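Long-range contacts in endo-b-1,4-glucanase (Nasutitermes takasagoensis, PDB 1KS8), which probably hydrolyses internal beta-1,4-glucosidic linkages in cellulose and related beta-glucans, as a family 9 glycoside hydrolase with an (alpha/alpha)6 catalytic domain: residues K34-N39 / G128-M133; Y211-V216 / D254-G259; G302-A307 / G393-N398. One frame throughout, in Å; residues are numbered along the deposited sequence.

Contact 1: K34-N39 / G128-M133; sequences KDSALN and GRPEDM
The side chains of K34 and E131 cross obliquely, so that the carboxylate of E131 lies against the aliphatic root of the lysine and not its amine. E131 CG stands between the backbone N and the carbonyl carbon (chi1 58°), and a bend at chi2 brings the carboxylate beside K34 CB and CG. E131 OE2 sits 3.5 Å from K34 CG, while K34 NZ lies 7.0 Å from E131 OE2 and hydrogen-bonds to T31 O instead. A water donates to E131 OE1 (2.7 Å) and accepts from the backbone N of K34. Replacing E131 by an alanine would probably leave this water without its acceptor on this segment and open a gap beside K34 CB and CG.

D35 O lies 3.3 Å from E131 CB. S36 is small enough to bring the two backbones close. Its CB lies 3.5 Å from E131 N, and its OG packs on P130 CB at the same distance. P130 suits the start of the short 3-10 turn 130-132. A second water accepts from A37 N and donates to P130 O. The methyl of A37 meets the end of M133, A37 CB to M133 CE at 4.3 Å.

No hydrogen bond joins the segments directly. These two loops are therefore matched by van der Waals fit and by two bridging waters, and the K34-E131 pair, though opposite in charge, probably gains only weak electrostatic attraction.

Contact 2: Y211-V216 / D254-G259; sequences YRDELV and DSKVSG
D213 and K256 carry most of this contact, with E214 third. D213 extends from the first turn of helix 212-226 toward the loop that leads into helix 257-268. Its CG stands between the backbone N and the carbonyl carbon (chi1 62°), and from there OD2 accepts the backbone N-H of K256. This bond is long but straight, K256 N to D213 OD2 being 3.2 Å with 168° at the hydrogen, and the donor arrives almost in line with the C-O bond. D213 OD2 also lies 3.7 Å from S255 CA.

K256 occupies the N-cap position of its helix, yet its side chain turns back toward helix 212-226. Bends at chi3 and chi4 curl the tip, and the chain crosses that of E214 at about a right angle. E214 OE2 receives K256 NZ on its syn lone pair, a salt bridge of 2.8 Å. A lysine suits this buried spot because its ammonium can serve several partners: E154 gives a second salt bridge, N252 O accepts a hydrogen bond, and W217 makes a cation-pi contact. D213 OD2, 4.8 Å from K256 NZ, is likely to feel this positive charge.

A water bridges D213 OD1 (2.6 Å) and D254 O (2.5 Å), both short; with more acceptors in reach than protons, it may not serve both. D213, E214, D254 and D210 bind calcium in a structure of this protein, though none is bound in this model. As CB of D254 points away from helix 212-226, its carbonyl oxygen is a possible ligand in this calcium site of the family 9 helical barrel.

Contact 3: G302-A307 / G393-N398; sequences GTLRHA and GGPDQN
The first turn of helix 303-319 lies beside the predicted active site of this family 9 enzyme, and there T303 and L304 receive the loop at G393-P395; G393 is about 5 Å from the side chain of E412, predicted to be catalytic. At a helix start the first N-H groups have no carbonyl of their own helix to bond to, and the loop supplies one. L304 N donates to G393 O at 2.9 Å, nearly straight (169° at the hydrogen). The next amide, R305 N, gives its hydrogen to a water, which passes on a weak hydrogen bond to G393 O.

L304 fills the space beside this bond. Its first torsion (chi1 -70°) sets L304 CG 3.5 Å from G393 O, and the CD1 branch brings L304 CD1 to G394 CA at 3.5 Å; L304 CG also meets P395 CD at 4.2 Å. Y337 of helix 324-341 touches both L304 and P395. Glycine is needed at G394, since a CB would strike L304 CG and the backbone angles also exclude one. T303 hydrogen-bonds through OG1 to D299 O, and a water donates to T303 OG1 and probably also to P395 O.

G302 occupies the N-cap position. Its positive phi suits glycine, and a CB there would clash with R305 NH2. G302 O accepts from H306 N and from R305 NE, 3.0 Å away. R305 NE in turn lies 3.3 Å above the centre of the H306 ring.

Beyond P395, D396 OD1 accepts from N398 N, making an Asx turn. A loop bonded to a helix N-terminus near the predicted catalytic region fits the (alpha/alpha)6 fold, in which loops at the helix ends build the active site.

Overall arrangement
Contact 1 is the peripheral one, partly buried about 22 Å from the centre of the chain to its own centre, whereas contacts 2 and 3 are buried and lie closer in. Contacts 1 and 2 fall on opposite sides of that centre. Contacts 2 and 3 come within about 6 Å at their nearest atoms without touching. The three share no segment. Chemistry follows place: two loops in contact 1 meet by packing and water, two helix starts in contact 2 by a salt bridge and a backbone-to-carboxylate bond among calcium-site residues, with no calcium bound in this model, and a helix start and a loop in contact 3 by a backbone bond and glycine fit near the predicted active site.

Contact 1: K34-N39 / G128-M133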
loop_
_atom_site.group_PDB
_atom_site.type_symbol
_atom_site.label_atom_id
_atom_site.label_comp_id
_atom_site.label_asym_id
_atom_site.label_seq_id
_atom_site.Cartn_x
_atom_site.Cartn_y
_atom_site.Cartn_z
ATOM N N LYS A 34 8.158 11.079 -16.360
ATOM C CA LYS A 34 8.899 10.535 -17.496
ATOM C C LYS A 34 9.617 9.232 -17.163
ATOM O O LYS A 34 9.747 8.862 -15.999
ATOM C CB LYS A 34 9.936 11.556 -17.968
ATOM C CG LYS A 34 9.385 12.950 -18.228
ATOM C CD LYS A 34 8.353 12.947 -19.341
ATOM C CE LYS A 34 7.742 14.329 -19.511
ATOM N NZ LYS A 34 6.690 14.363 -20.564
ATOM N N ASP A 35 10.087 8.543 -18.199
ATOM C CA ASP A 35 10.819 7.296 -18.013
ATOM C C ASP A 35 12.000 7.557 -17.080
ATOM O O ASP A 35 12.688 8.573 -17.204
ATOM C CB ASP A 35 11.352 6.775 -19.353
ATOM C CG ASP A 35 10.250 6.403 -20.325
ATOM O OD1 ASP A 35 9.073 6.327 -19.918
ATOM O OD2 ASP A 35 10.577 6.174 -21.510
ATOM N N SER A 36 12.254 6.632 -16.159
ATOM C CA SER A 36 13.351 6.804 -15.216
ATOM C C SER A 36 13.763 5.480 -14.598
ATOM O O SER A 36 13.055 4.478 -14.726
ATOM C CB SER A 36 12.937 7.765 -14.099
ATOM O OG SER A 36 11.951 7.179 -13.263
ATOM N N ALA A 37 14.909 5.492 -13.920
ATOM C CA ALA A 37 15.442 4.306 -13.259
ATOM C C ALA A 37 15.466 3.128 -14.222
ATOM O O ALA A 37 15.133 1.999 -13.852
ATOM C CB ALA A 37 14.593 3.973 -12.032
ATOM N N LEU A 38 15.891 3.396 -15.453
ATOM C CA LEU A 38 15.939 2.374 -16.494
ATOM C C LEU A 38 17.121 1.416 -16.382
ATOM O O LEU A 38 17.218 0.460 -17.152
ATOM C CB LEU A 38 15.946 3.043 -17.872
ATOM C CG LEU A 38 14.750 3.959 -18.153
ATOM C CD1 LEU A 38 14.891 4.577 -19.538
ATOM C CD2 LEU A 38 13.457 3.164 -18.051
ATOM N N ASN A 39 18.009 1.666 -15.425
ATOM C CA ASN A 39 19.176 0.811 -15.227
ATOM C C ASN A 39 19.066 -0.037 -13.962
ATOM O O ASN A 39 20.025 -0.699 -13.568
ATOM C CB ASN A 39 20.446 1.663 -15.158
ATOM C CG ASN A 39 20.831 2.245 -16.505
ATOM O OD1 ASN A 39 21.142 3.433 -16.612
ATOM N ND2 ASN A 39 20.825 1.410 -17.537
ATOM N N GLY A 128 15.184 16.046 -6.975
ATOM C CA GLY A 128 15.013 16.413 -8.367
ATOM C C GLY A 128 14.145 15.400 -9.084
ATOM O O GLY A 128 13.463 14.603 -8.444
ATOM N N ARG A 129 14.167 15.432 -10.412
ATOM C CA ARG A 129 13.366 14.506 -11.210
ATOM C C ARG A 129 14.029 13.131 -11.225
ATOM O O ARG A 129 15.249 13.025 -11.297
ATOM C CB ARG A 129 13.220 15.041 -12.637
ATOM C CG ARG A 129 12.436 16.348 -12.730
ATOM C CD ARG A 129 12.441 16.906 -14.148
ATOM N NE ARG A 129 13.773 17.376 -14.512
ATOM C CZ ARG A 129 14.135 18.654 -14.581
ATOM N NH1 ARG A 129 13.264 19.624 -14.326
ATOM N NH2 ARG A 129 15.386 18.960 -14.881
ATOM N N PRO A 130 13.230 12.055 -11.169
ATOM C CA PRO A 130 13.849 10.724 -11.173
ATOM C C PRO A 130 14.702 10.418 -12.400
ATOM O O PRO A 130 15.721 9.728 -12.293
ATOM C CB PRO A 130 12.653 9.781 -11.014
ATOM C CG PRO A 130 11.512 10.545 -11.615
ATOM C CD PRO A 130 11.759 11.966 -11.155
ATOM N N GLU A 131 14.300 10.936 -13.558
ATOM C CA GLU A 131 15.055 10.705 -14.785
ATOM C C GLU A 131 16.420 11.395 -14.748
ATOM O O GLU A 131 17.273 11.128 -15.593
ATOM C CB GLU A 131 14.268 11.190 -16.013
ATOM C CG GLU A 131 13.893 12.670 -15.982
ATOM C CD GLU A 131 12.505 12.927 -15.420
ATOM O OE1 GLU A 131 12.084 12.210 -14.483
ATOM O OE2 GLU A 131 11.838 13.862 -15.913
ATOM N N ASP A 132 16.624 12.274 -13.769
ATOM C CA ASP A 132 17.893 12.990 -13.641
ATOM C C ASP A 132 18.868 12.354 -12.650
ATOM O O ASP A 132 19.969 12.867 -12.444
ATOM C CB ASP A 132 17.654 14.450 -13.234
ATOM C CG ASP A 132 16.992 15.269 -14.328
ATOM O OD1 ASP A 132 16.975 14.826 -15.495
ATOM O OD2 ASP A 132 16.495 16.370 -14.012
ATOM N N MET A 133 18.472 11.248 -12.026
ATOM C CA MET A 133 19.349 10.577 -11.068
ATOM C C MET A 133 20.621 10.087 -11.744
ATOM O O MET A 133 20.577 9.579 -12.860
ATOM C CB MET A 133 18.646 9.377 -10.427
ATOM C CG MET A 133 17.488 9.724 -9.508
ATOM S SD MET A 133 16.910 8.286 -8.582
ATOM C CE MET A 133 15.943 7.440 -9.830
HETATM O O HOH W 1 9.470 12.196 -13.935
HETATM O O HOH W 2 16.836 7.560 -13.609
#

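Contact 2: Y211-V216 / D254-G259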
loop_
_atom_site.group_PDB
_atom_site.type_symbol
_atom_site.label_atom_id
_atom_site.label_comp_id
_atom_site.label_asym_id
_atom_site.label_seq_id
_atom_site.Cartn_x
_atom_site.Cartn_y
_atom_site.Cartn_z
ATOM N N TYR A 211 7.570 -10.896 11.864
ATOM C CA TYR A 211 7.239 -11.531 10.593
ATOM C C TYR A 211 6.196 -12.639 10.624
ATOM O O TYR A 211 5.651 -13.007 9.585
ATOM C CB TYR A 211 8.517 -12.069 9.934
ATOM C CG TYR A 211 9.145 -13.259 10.634
ATOM C CD1 TYR A 211 8.548 -14.521 10.588
ATOM C CD2 TYR A 211 10.339 -13.125 11.340
ATOM C CE1 TYR A 211 9.125 -15.618 11.226
ATOM C CE2 TYR A 211 10.925 -14.214 11.980
ATOM C CZ TYR A 211 10.312 -15.455 11.919
ATOM O OH TYR A 211 10.892 -16.535 12.548
ATOM N N ARG A 212 5.910 -13.170 11.806
ATOM C CA ARG A 212 4.958 -14.266 11.926
ATOM C C ARG A 212 3.558 -14.026 11.358
ATOM O O ARG A 212 2.956 -14.944 10.800
ATOM C CB ARG A 212 4.884 -14.709 13.389
ATOM C CG ARG A 212 6.216 -15.261 13.877
ATOM C CD ARG A 212 6.228 -15.560 15.366
ATOM N NE ARG A 212 7.532 -16.067 15.790
ATOM C CZ ARG A 212 8.668 -15.377 15.713
ATOM N NH1 ARG A 212 8.665 -14.141 15.231
ATOM N NH2 ARG A 212 9.808 -15.924 16.110
ATOM N N ASP A 213 3.036 -12.809 11.473
ATOM C CA ASP A 213 1.704 -12.545 10.934
ATOM C C ASP A 213 1.696 -12.640 9.408
ATOM O O ASP A 213 0.671 -12.960 8.804
ATOM C CB ASP A 213 1.192 -11.171 11.393
ATOM C CG ASP A 213 2.059 -10.028 10.912
ATOM O OD1 ASP A 213 3.294 -10.121 11.042
ATOM O OD2 ASP A 213 1.502 -9.024 10.418
ATOM N N GLU A 214 2.846 -12.381 8.790
ATOM C CA GLU A 214 2.971 -12.452 7.337
ATOM C C GLU A 214 2.810 -13.875 6.813
ATOM O O GLU A 214 2.269 -14.090 5.728
ATOM C CB GLU A 214 4.329 -11.908 6.887
ATOM C CG GLU A 214 4.477 -10.405 7.018
ATOM C CD GLU A 214 3.428 -9.657 6.228
ATOM O OE1 GLU A 214 3.129 -10.084 5.092
ATOM O OE2 GLU A 214 2.909 -8.642 6.738
ATOM N N LEU A 215 3.296 -14.848 7.576
ATOM C CA LEU A 215 3.184 -16.243 7.166
ATOM C C LEU A 215 1.715 -16.664 7.136
ATOM O O LEU A 215 1.280 -17.377 6.232
ATOM C CB LEU A 215 3.980 -17.140 8.121
ATOM C CG LEU A 215 5.502 -16.966 8.054
ATOM C CD1 LEU A 215 6.169 -17.814 9.129
ATOM C CD2 LEU A 215 6.000 -17.364 6.671
ATOM N N VAL A 216 0.952 -16.210 8.125
ATOM C CA VAL A 216 -0.470 -16.536 8.197
ATOM C C VAL A 216 -1.219 -15.812 7.077
ATOM O O VAL A 216 -2.083 -16.386 6.417
ATOM C CB VAL A 216 -1.070 -16.106 9.557
ATOM C CG1 VAL A 216 -2.533 -16.502 9.627
ATOM C CG2 VAL A 216 -0.289 -16.744 10.702
ATOM N N ASP A 254 3.401 -3.083 8.325
ATOM C CA ASP A 254 4.208 -3.930 9.208
ATOM C C ASP A 254 3.441 -4.856 10.148
ATOM O O ASP A 254 4.024 -5.771 10.731
ATOM C CB ASP A 254 5.166 -3.068 10.039
ATOM C CG ASP A 254 4.445 -2.082 10.935
ATOM O OD1 ASP A 254 5.115 -1.454 11.782
ATOM O OD2 ASP A 254 3.214 -1.925 10.791
ATOM N N SER A 255 2.147 -4.618 10.309
ATOM C CA SER A 255 1.329 -5.450 11.182
ATOM C C SER A 255 -0.095 -5.427 10.664
ATOM O O SER A 255 -0.720 -4.369 10.595
ATOM C CB SER A 255 1.368 -4.925 12.618
ATOM O OG SER A 255 0.642 -5.777 13.488
ATOM N N LYS A 256 -0.611 -6.596 10.305
ATOM C CA LYS A 256 -1.960 -6.680 9.770
ATOM C C LYS A 256 -2.796 -7.784 10.398
ATOM O O LYS A 256 -3.495 -8.521 9.701
ATOM C CB LYS A 256 -1.891 -6.874 8.258
ATOM C CG LYS A 256 -0.969 -8.002 7.831
ATOM C CD LYS A 256 -0.802 -8.035 6.325
ATOM C CE LYS A 256 -0.202 -6.743 5.793
ATOM N NZ LYS A 256 1.158 -6.486 6.341
ATOM N N VAL A 257 -2.732 -7.884 11.721
ATOM C CA VAL A 257 -3.494 -8.891 12.447
ATOM C C VAL A 257 -4.980 -8.799 12.109
ATOM O O VAL A 257 -5.637 -9.818 11.898
ATOM C CB VAL A 257 -3.311 -8.724 13.971
ATOM C CG1 VAL A 257 -4.102 -9.787 14.710
ATOM C CG2 VAL A 257 -1.832 -8.816 14.326
ATOM N N SER A 258 -5.514 -7.582 12.051
ATOM C CA SER A 258 -6.929 -7.403 11.736
ATOM C C SER A 258 -7.242 -7.829 10.307
ATOM O O SER A 258 -8.338 -8.309 10.021
ATOM C CB SER A 258 -7.346 -5.948 11.948
ATOM O OG SER A 258 -7.336 -5.616 13.325
ATOM N N GLY A 259 -6.281 -7.642 9.408
ATOM C CA GLY A 259 -6.485 -8.046 8.029
ATOM C C GLY A 259 -6.575 -9.558 7.982
ATOM O O GLY A 259 -7.459 -10.119 7.340
HETATM O O HOH W 3 4.708 -8.149 10.124
#

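Contact 3: G302-A307 / G393-N398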
loop_
_atom_site.group_PDB
_atom_site.type_symbol
_atom_site.label_atom_id
_atom_site.label_comp_id
_atom_site.label_asym_id
_atom_site.label_seq_id
_atom_site.Cartn_x
_atom_site.Cartn_y
_atom_site.Cartn_z
ATOM N N GLY A 302 1.769 9.072 9.393
ATOM C CA GLY A 302 0.727 8.663 8.464
ATOM C C GLY A 302 -0.610 8.565 9.172
ATOM O O GLY A 302 -1.311 7.556 9.081
ATOM N N THR A 303 -0.970 9.633 9.872
ATOM C CA THR A 303 -2.214 9.680 10.629
ATOM C C THR A 303 -3.458 9.361 9.798
ATOM O O THR A 303 -4.267 8.519 10.189
ATOM C CB THR A 303 -2.374 11.057 11.298
ATOM O OG1 THR A 303 -1.225 11.314 12.116
ATOM C CG2 THR A 303 -3.615 11.095 12.172
ATOM N N LEU A 304 -3.622 10.021 8.658
ATOM C CA LEU A 304 -4.792 9.754 7.830
ATOM C C LEU A 304 -4.763 8.326 7.291
ATOM O O LEU A 304 -5.804 7.681 7.178
ATOM C CB LEU A 304 -4.884 10.771 6.690
ATOM C CG LEU A 304 -5.247 12.179 7.179
ATOM C CD1 LEU A 304 -5.032 13.184 6.070
ATOM C CD2 LEU A 304 -6.695 12.210 7.654
ATOM N N ARG A 305 -3.572 7.837 6.964
ATOM C CA ARG A 305 -3.407 6.475 6.470
ATOM C C ARG A 305 -3.939 5.483 7.507
ATOM O O ARG A 305 -4.600 4.505 7.159
ATOM C CB ARG A 305 -1.921 6.209 6.178
ATOM C CG ARG A 305 -1.495 4.738 6.084
ATOM C CD ARG A 305 -1.217 4.132 7.461
ATOM N NE ARG A 305 -0.209 4.877 8.220
ATOM C CZ ARG A 305 1.107 4.755 8.065
ATOM N NH1 ARG A 305 1.606 3.911 7.169
ATOM N NH2 ARG A 305 1.930 5.476 8.818
ATOM N N HIS A 306 -3.655 5.729 8.783
ATOM C CA HIS A 306 -4.142 4.830 9.822
ATOM C C HIS A 306 -5.664 4.866 9.910
ATOM O O HIS A 306 -6.300 3.826 10.079
ATOM C CB HIS A 306 -3.533 5.184 11.185
ATOM C CG HIS A 306 -2.099 4.772 11.334
ATOM N ND1 HIS A 306 -1.686 3.461 11.220
ATOM C CD2 HIS A 306 -0.987 5.495 11.600
ATOM C CE1 HIS A 306 -0.379 3.397 11.409
ATOM N NE2 HIS A 306 0.069 4.618 11.641
ATOM N N ALA A 307 -6.250 6.056 9.795
ATOM C CA ALA A 307 -7.705 6.187 9.861
ATOM C C ALA A 307 -8.365 5.527 8.652
ATOM O O ALA A 307 -9.406 4.877 8.779
ATOM C CB ALA A 307 -8.097 7.656 9.937
ATOM N N GLY A 393 0.075 12.877 5.264
ATOM C CA GLY A 393 0.090 12.414 6.640
ATOM C C GLY A 393 -1.124 12.961 7.365
ATOM O O GLY A 393 -1.841 12.225 8.045
ATOM N N GLY A 394 -1.355 14.263 7.234
ATOM C CA GLY A 394 -2.522 14.850 7.860
ATOM C C GLY A 394 -2.288 15.801 9.010
ATOM O O GLY A 394 -1.162 16.225 9.267
ATOM N N PRO A 395 -3.362 16.149 9.733
ATOM C CA PRO A 395 -3.320 17.063 10.878
ATOM C C PRO A 395 -2.837 16.396 12.156
ATOM O O PRO A 395 -2.678 15.173 12.216
ATOM C CB PRO A 395 -4.766 17.523 10.985
ATOM C CG PRO A 395 -5.509 16.261 10.667
ATOM C CD PRO A 395 -4.745 15.704 9.471
ATOM N N ASP A 396 -2.594 17.205 13.183
ATOM C CA ASP A 396 -2.156 16.655 14.455
ATOM C C ASP A 396 -3.372 16.216 15.265
ATOM O O ASP A 396 -4.502 16.244 14.769
ATOM C CB ASP A 396 -1.305 17.665 15.247
ATOM C CG ASP A 396 -2.073 18.909 15.664
ATOM O OD1 ASP A 396 -3.318 18.918 15.610
ATOM O OD2 ASP A 396 -1.413 19.889 16.069
ATOM N N GLN A 397 -3.139 15.810 16.508
ATOM C CA GLN A 397 -4.214 15.327 17.368
ATOM C C GLN A 397 -5.313 16.344 17.675
ATOM O O GLN A 397 -6.354 15.985 18.226
ATOM C CB GLN A 397 -3.626 14.789 18.674
ATOM C CG GLN A 397 -2.971 15.842 19.548
ATOM C CD GLN A 397 -2.333 15.243 20.787
ATOM O OE1 GLN A 397 -2.953 14.447 21.493
ATOM N NE2 GLN A 397 -1.092 15.628 21.061
ATOM N N ASN A 398 -5.087 17.604 17.318
ATOM C CA ASN A 398 -6.082 18.645 17.558
ATOM C C ASN A 398 -6.581 19.273 16.261
ATOM O O ASN A 398 -7.063 20.408 16.256
ATOM C CB ASN A 398 -5.511 19.727 18.479
ATOM C CG ASN A 398 -5.301 19.231 19.895
ATOM O OD1 ASN A 398 -6.231 18.735 20.531
ATOM N ND2 ASN A 398 -4.079 19.365 20.400
HETATM O O HOH W 4 -0.342 14.035 11.589
HETATM O O HOH W 5 -1.438 9.544 5.926
#